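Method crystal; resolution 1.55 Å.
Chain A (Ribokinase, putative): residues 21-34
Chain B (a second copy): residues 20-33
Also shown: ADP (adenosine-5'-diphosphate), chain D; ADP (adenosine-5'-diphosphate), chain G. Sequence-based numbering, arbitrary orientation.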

# COMPACT_ATOMS: atom_id res chain seq x y z
N PHE A 21 -6.07 -6.50 -7.17
CA PHE A 21 -4.64 -6.45 -7.55
C PHE A 21 -4.29 -7.60 -8.51
O PHE A 21 -3.41 -7.45 -9.36
CB PHE A 21 -3.76 -6.62 -6.31
CG PHE A 21 -3.90 -5.52 -5.27
CD1 PHE A 21 -4.19 -4.19 -5.59
CD2 PHE A 21 -3.63 -5.82 -3.91
CE1 PHE A 21 -4.26 -3.23 -4.61
CE2 PHE A 21 -3.71 -4.85 -2.94
CZ PHE A 21 -4.05 -3.54 -3.28
N ARG A 22 -4.95 -8.74 -8.41
CA ARG A 22 -4.71 -9.85 -9.31
C ARG A 22 -4.80 -9.44 -10.80
O ARG A 22 -4.11 -10.00 -11.66
CB ARG A 22 -5.73 -10.97 -8.94
CG ARG A 22 -5.28 -12.36 -9.16
CD ARG A 22 -6.45 -13.28 -8.76
NE ARG A 22 -6.33 -13.80 -7.40
CZ ARG A 22 -5.84 -15.00 -7.11
NH1 ARG A 22 -5.36 -15.78 -8.08
NH2 ARG A 22 -5.79 -15.42 -5.85
N GLU A 23 -5.67 -8.47 -11.11
CA GLU A 23 -5.89 -8.00 -12.49
C GLU A 23 -4.80 -7.03 -12.95
O GLU A 23 -4.84 -6.60 -14.10
CB GLU A 23 -7.27 -7.33 -12.64
CG GLU A 23 -8.41 -8.36 -12.43
CD GLU A 23 -9.80 -7.76 -12.24
OE1 GLU A 23 -9.98 -6.53 -12.33
OE2 GLU A 23 -10.74 -8.56 -12.00
N HIS A 24 -3.84 -6.73 -12.07
CA HIS A 24 -2.83 -5.70 -12.34
C HIS A 24 -1.42 -6.24 -12.22
O HIS A 24 -0.46 -5.48 -12.35
CB HIS A 24 -3.07 -4.48 -11.47
CG HIS A 24 -4.41 -3.85 -11.74
ND1 HIS A 24 -4.62 -2.95 -12.77
CD2 HIS A 24 -5.62 -4.09 -11.20
CE1 HIS A 24 -5.90 -2.62 -12.81
NE2 HIS A 24 -6.53 -3.29 -11.85
N ILE A 25 -1.26 -7.54 -11.94
CA ILE A 25 0.08 -8.09 -11.85
C ILE A 25 0.50 -8.60 -13.24
O ILE A 25 -0.29 -9.18 -13.99
CB ILE A 25 0.28 -9.16 -10.72
CG1 ILE A 25 -0.66 -10.34 -10.90
CG2 ILE A 25 0.17 -8.54 -9.32
CD1 ILE A 25 -0.18 -11.56 -10.11
N LEU A 26 1.74 -8.29 -13.59
CA LEU A 26 2.29 -8.68 -14.89
C LEU A 26 3.62 -9.36 -14.63
O LEU A 26 4.69 -8.71 -14.64
CB LEU A 26 2.46 -7.43 -15.79
CG LEU A 26 1.19 -6.73 -16.26
CD1 LEU A 26 1.63 -5.52 -17.09
CD2 LEU A 26 0.25 -7.65 -17.06
N PRO A 27 3.58 -10.68 -14.36
CA PRO A 27 4.80 -11.41 -13.95
C PRO A 27 5.89 -11.42 -15.02
O PRO A 27 7.05 -11.51 -14.66
CB PRO A 27 4.30 -12.85 -13.68
CG PRO A 27 2.93 -12.92 -14.31
CD PRO A 27 2.37 -11.52 -14.21
N ASP A 28 5.53 -11.21 -16.29
CA ASP A 28 6.54 -11.19 -17.36
C ASP A 28 7.33 -9.90 -17.47
O ASP A 28 8.35 -9.85 -18.17
CB ASP A 28 5.91 -11.43 -18.75
CG ASP A 28 5.27 -12.80 -18.90
OD1 ASP A 28 5.57 -13.74 -18.13
OD2 ASP A 28 4.46 -12.93 -19.85
N GLN A 29 6.86 -8.82 -16.84
CA GLN A 29 7.63 -7.57 -16.85
C GLN A 29 8.68 -7.57 -15.72
O GLN A 29 8.62 -8.43 -14.84
CB GLN A 29 6.70 -6.38 -16.70
CG GLN A 29 5.57 -6.33 -17.72
CD GLN A 29 6.08 -6.28 -19.14
OE1 GLN A 29 7.14 -5.70 -19.43
NE2 GLN A 29 5.35 -6.91 -20.02
N VAL A 30 9.62 -6.63 -15.73
CA VAL A 30 10.57 -6.50 -14.62
C VAL A 30 9.81 -6.08 -13.38
O VAL A 30 9.95 -6.69 -12.32
CB VAL A 30 11.68 -5.47 -14.97
CG1 VAL A 30 12.51 -5.04 -13.74
CG2 VAL A 30 12.53 -6.04 -16.09
N HIS A 31 9.01 -5.04 -13.51
CA HIS A 31 8.13 -4.64 -12.46
C HIS A 31 6.83 -5.50 -12.53
O HIS A 31 6.13 -5.47 -13.54
CB HIS A 31 7.84 -3.14 -12.58
CG HIS A 31 9.07 -2.27 -12.56
ND1 HIS A 31 9.81 -2.01 -13.70
CD2 HIS A 31 9.65 -1.55 -11.57
CE1 HIS A 31 10.80 -1.17 -13.41
NE2 HIS A 31 10.70 -0.86 -12.12
N LEU A 32 6.55 -6.23 -11.45
CA LEU A 32 5.34 -7.04 -11.26
C LEU A 32 4.08 -6.18 -11.23
O LEU A 32 3.04 -6.54 -11.84
CB LEU A 32 5.43 -7.84 -9.93
CG LEU A 32 4.20 -8.75 -9.65
CD1 LEU A 32 4.16 -9.89 -10.63
CD2 LEU A 32 4.15 -9.25 -8.21
N ILE A 33 4.17 -5.06 -10.52
CA ILE A 33 2.98 -4.25 -10.30
C ILE A 33 3.36 -2.82 -9.97
O ILE A 33 4.27 -2.55 -9.18
CB ILE A 33 2.01 -4.87 -9.26
CG1 ILE A 33 0.74 -4.02 -9.17
CG2 ILE A 33 2.67 -4.98 -7.90
CD1 ILE A 33 -0.44 -4.64 -8.44
N ASN A 34 2.72 -1.92 -10.72
CA ASN A 34 2.66 -0.52 -10.36
C ASN A 34 1.19 -0.18 -10.38
O ASN A 34 0.47 -0.45 -11.37
CB ASN A 34 3.30 0.38 -11.39
CG ASN A 34 4.78 0.31 -11.41
OD1 ASN A 34 5.46 -0.29 -10.56
ND2 ASN A 34 5.32 0.95 -12.41
N ARG B 20 10.38 -8.99 -1.48
CA ARG B 20 9.90 -8.96 -2.86
C ARG B 20 8.50 -9.50 -2.85
O ARG B 20 8.28 -10.65 -2.42
CB ARG B 20 10.80 -9.85 -3.73
CG ARG B 20 12.19 -9.17 -4.00
CD ARG B 20 13.11 -10.17 -4.76
NE ARG B 20 12.62 -10.51 -6.10
CZ ARG B 20 12.34 -11.73 -6.51
NH1 ARG B 20 12.42 -12.77 -5.70
NH2 ARG B 20 11.96 -11.91 -7.75
N PHE B 21 7.53 -8.72 -3.34
CA PHE B 21 6.14 -9.25 -3.45
C PHE B 21 6.03 -10.56 -4.21
O PHE B 21 5.23 -11.39 -3.89
CB PHE B 21 5.19 -8.24 -4.13
CG PHE B 21 5.07 -6.91 -3.41
CD1 PHE B 21 5.14 -6.81 -2.05
CD2 PHE B 21 4.78 -5.75 -4.17
CE1 PHE B 21 5.03 -5.55 -1.35
CE2 PHE B 21 4.64 -4.49 -3.51
CZ PHE B 21 4.79 -4.39 -2.13
N ARG B 22 6.88 -10.80 -5.22
CA ARG B 22 6.81 -12.03 -5.96
C ARG B 22 6.98 -13.27 -5.08
O ARG B 22 6.54 -14.34 -5.48
CB ARG B 22 7.91 -12.07 -7.04
CG ARG B 22 7.57 -11.13 -8.21
CD ARG B 22 8.78 -11.09 -9.19
NE ARG B 22 8.53 -10.14 -10.31
CZ ARG B 22 8.06 -10.48 -11.49
NH1 ARG B 22 7.72 -11.73 -11.74
NH2 ARG B 22 7.92 -9.52 -12.42
N GLU B 23 7.67 -13.13 -3.95
CA GLU B 23 7.93 -14.25 -3.06
C GLU B 23 6.75 -14.52 -2.15
O GLU B 23 6.80 -15.45 -1.34
CB GLU B 23 9.17 -13.99 -2.21
CG GLU B 23 10.43 -13.86 -3.08
CD GLU B 23 11.64 -13.46 -2.25
OE1 GLU B 23 11.65 -13.64 -1.00
OE2 GLU B 23 12.60 -12.92 -2.85
N HIS B 24 5.69 -13.71 -2.28
CA HIS B 24 4.57 -13.80 -1.29
C HIS B 24 3.24 -13.89 -1.98
O HIS B 24 2.20 -13.80 -1.31
CB HIS B 24 4.60 -12.61 -0.35
CG HIS B 24 5.86 -12.58 0.45
ND1 HIS B 24 6.01 -13.30 1.62
CD2 HIS B 24 7.05 -11.96 0.22
CE1 HIS B 24 7.25 -13.11 2.09
NE2 HIS B 24 7.89 -12.31 1.25
N ILE B 25 3.23 -14.05 -3.30
CA ILE B 25 1.97 -14.25 -4.04
C ILE B 25 1.67 -15.72 -4.17
O ILE B 25 2.54 -16.54 -4.53
CB ILE B 25 1.95 -13.50 -5.42
CG1 ILE B 25 3.02 -14.02 -6.35
CG2 ILE B 25 1.96 -11.97 -5.20
CD1 ILE B 25 2.91 -13.31 -7.77
N LEU B 26 0.44 -16.08 -3.79
CA LEU B 26 -0.04 -17.46 -3.82
C LEU B 26 -1.32 -17.49 -4.69
O LEU B 26 -2.47 -17.40 -4.18
CB LEU B 26 -0.25 -18.00 -2.40
CG LEU B 26 0.95 -18.15 -1.46
CD1 LEU B 26 0.54 -18.65 -0.11
CD2 LEU B 26 1.97 -19.09 -2.12
N PRO B 27 -1.18 -17.59 -6.00
CA PRO B 27 -2.35 -17.47 -6.85
C PRO B 27 -3.40 -18.55 -6.63
O PRO B 27 -4.57 -18.34 -6.98
CB PRO B 27 -1.81 -17.57 -8.28
CG PRO B 27 -0.36 -17.37 -8.19
CD PRO B 27 0.09 -17.66 -6.77
N ASP B 28 -3.03 -19.69 -6.04
CA ASP B 28 -4.03 -20.75 -5.87
C ASP B 28 -4.96 -20.52 -4.68
O ASP B 28 -5.97 -21.23 -4.51
CB ASP B 28 -3.40 -22.13 -5.72
CG ASP B 28 -2.65 -22.60 -6.98
OD1 ASP B 28 -2.86 -22.11 -8.12
OD2 ASP B 28 -1.84 -23.53 -6.78
N GLN B 29 -4.63 -19.53 -3.86
CA GLN B 29 -5.47 -19.21 -2.71
C GLN B 29 -6.47 -18.15 -3.15
O GLN B 29 -6.26 -17.39 -4.12
CB GLN B 29 -4.62 -18.66 -1.55
CG GLN B 29 -3.47 -19.62 -1.18
CD GLN B 29 -3.96 -20.99 -0.74
OE1 GLN B 29 -5.10 -21.18 -0.26
NE2 GLN B 29 -3.06 -22.01 -0.89
N VAL B 30 -7.55 -17.99 -2.38
CA VAL B 30 -8.46 -16.86 -2.73
C VAL B 30 -7.78 -15.52 -2.43
O VAL B 30 -7.99 -14.52 -3.15
CB VAL B 30 -9.78 -17.01 -1.92
CG1 VAL B 30 -10.70 -15.81 -2.10
CG2 VAL B 30 -10.52 -18.30 -2.34
N HIS B 31 -7.05 -15.47 -1.33
CA HIS B 31 -6.23 -14.29 -1.00
C HIS B 31 -4.89 -14.50 -1.71
O HIS B 31 -4.15 -15.46 -1.35
CB HIS B 31 -6.04 -14.15 0.53
CG HIS B 31 -7.32 -14.10 1.30
ND1 HIS B 31 -8.05 -15.23 1.65
CD2 HIS B 31 -8.02 -13.04 1.76
CE1 HIS B 31 -9.16 -14.85 2.28
NE2 HIS B 31 -9.17 -13.52 2.34
N LEU B 32 -4.60 -13.67 -2.70
CA LEU B 32 -3.33 -13.69 -3.43
C LEU B 32 -2.13 -13.33 -2.54
O LEU B 32 -1.05 -13.91 -2.68
CB LEU B 32 -3.42 -12.63 -4.57
CG LEU B 32 -2.19 -12.59 -5.48
CD1 LEU B 32 -2.13 -13.86 -6.34
CD2 LEU B 32 -2.18 -11.28 -6.34
N ILE B 33 -2.26 -12.35 -1.67
CA ILE B 33 -1.15 -11.87 -0.85
C ILE B 33 -1.68 -11.23 0.41
O ILE B 33 -2.60 -10.43 0.34
CB ILE B 33 -0.20 -10.89 -1.67
CG1 ILE B 33 0.92 -10.43 -0.76
CG2 ILE B 33 -1.02 -9.69 -2.27
CD1 ILE B 33 2.12 -9.76 -1.54
PB ADP D . -9.74 -12.42 6.51
O1B ADP D . -10.42 -11.05 6.71
O2B ADP D . -8.83 -12.47 5.33
O3B ADP D . -9.24 -12.93 7.82
PA ADP D . -11.78 -13.57 4.67
O1A ADP D . -11.56 -15.03 4.39
O2A ADP D . -11.49 -12.60 3.56
O3A ADP D . -11.04 -13.27 6.02
O5' ADP D . -13.32 -13.28 5.03
C5' ADP D . -13.90 -13.90 6.21
C4' ADP D . -15.35 -14.33 5.88
O4' ADP D . -16.09 -13.13 5.51
C3' ADP D . -15.54 -15.24 4.68
O3' ADP D . -15.28 -16.59 5.08
C2' ADP D . -16.95 -14.93 4.24
O2' ADP D . -17.85 -15.63 5.10
C1' ADP D . -17.09 -13.42 4.55
N9 ADP D . -16.73 -12.76 3.29
C8 ADP D . -15.48 -12.37 2.91
N7 ADP D . -15.46 -11.83 1.66
C5 ADP D . -16.73 -11.92 1.19
C6 ADP D . -17.44 -11.57 -0.05
N6 ADP D . -16.83 -11.04 -1.12
N1 ADP D . -18.79 -11.85 -0.09
C2 ADP D . -19.44 -12.33 0.98
N3 ADP D . -18.85 -12.67 2.12
C4 ADP D . -17.52 -12.49 2.26
PB ADP G . 10.38 3.73 -11.80
O1B ADP G . 9.49 2.51 -11.74
O2B ADP G . 9.81 4.73 -12.76
O3B ADP G . 10.86 4.40 -10.55
PA ADP G . 12.72 2.00 -12.53
O1A ADP G . 12.44 1.08 -11.33
O2A ADP G . 12.71 1.44 -13.92
O3A ADP G . 11.73 3.23 -12.62
O5' ADP G . 14.10 2.62 -12.13
C5' ADP G . 14.58 3.69 -12.95
C4' ADP G . 16.09 3.69 -13.11
O4' ADP G . 16.71 3.83 -11.82
C3' ADP G . 16.66 2.38 -13.71
O3' ADP G . 16.56 2.37 -15.14
C2' ADP G . 18.04 2.38 -13.11
O2' ADP G . 18.92 3.21 -13.90
C1' ADP G . 17.88 3.01 -11.76
N9 ADP G . 17.61 1.94 -10.75
C8 ADP G . 16.42 1.43 -10.31
N7 ADP G . 16.65 0.41 -9.42
C5 ADP G . 17.96 0.24 -9.35
C6 ADP G . 18.85 -0.68 -8.64
N6 ADP G . 18.28 -1.61 -7.82
N1 ADP G . 20.15 -0.56 -8.81
C2 ADP G . 20.70 0.37 -9.63
N3 ADP G . 19.94 1.25 -10.29
C4 ADP G . 18.61 1.22 -10.22
O HOH W 1 -7.05 -12.51 -4.80
O HOH W 2 9.29 -7.52 -9.65

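The two stretches come from two copies of one protein and meet in a nearly symmetrical way, so that almost every contact occurs twice. Together they bury 595 Å² of surface, and the largest shares belong to one arginine and one leucine from each chain: Arg A22 and Arg B22, Leu A32 and Leu B32.

Each arginine sits in a short 3-10 segment with its CA-to-CB bond sideways to the partner, yet its long side chain carries the guanidinium across to the other chain's turn. That turn, a type I beta turn from Leu A26 to Gln A29 in one copy and from Leu B26 to Gln B29 in the other, is closed by backbone hydrogen bonds from Gln A29 N to Leu A26 O and from Gln B29 N to Leu B26 O, and the carbonyls of its proline and glutamine remain available to a donor. Arg A22 NH1 donates to Pro B27 O at 2.9 Å, and Arg A22 NH2 adds a weak bond to Gln B29 O at 2.7 Å. In the other direction, Pro A27 O receives both Arg B22 NH1 at 3.0 Å and Arg B22 NH2 at 3.1 Å. No carboxylate takes part across the contact: the positive charge is met by backbone oxygens, which lie at the edge of each guanidinium, where the N-H groups point. Arginine suits this place because it is long and offers several donors in one plane. The chains reach their targets by different routes, with chi1 at -149° in Arg A22 and -74° in Arg B22.

Water completes each site. Water 1 accepts from Arg A22 NE at 3.0 Å, and water 2 accepts from Arg B22 NE at 2.8 Å while donating to Val A30 O at 2.9 Å.

The leucines point toward the opposite chain and pack against both its arginine and its isoleucine. Leu B32 CD1 lies over one face of the Arg A22 guanidinium, as Leu A32 CB does for Arg B22; an apolar group fits there because the face has no N-H to satisfy. CD2 is the leucine atom nearest the isoleucine on each side: Leu A32 CD2 is 4.3 Å from Ile B25 CD1, and Leu B32 CD2 is 4.3 Å from Ile A25 CD1. The two isoleucines meet each other, CD1 of Ile A25 to CD1 of Ile B25, at 4.3 Å, forming a small apolar centre. Phe B21 extends it, its CB 4.3 Å from Leu A32 CD2. These apolar side chains have no polar atoms of their own to satisfy, so they can pack together away from water, while the arginines supply the directional bonds.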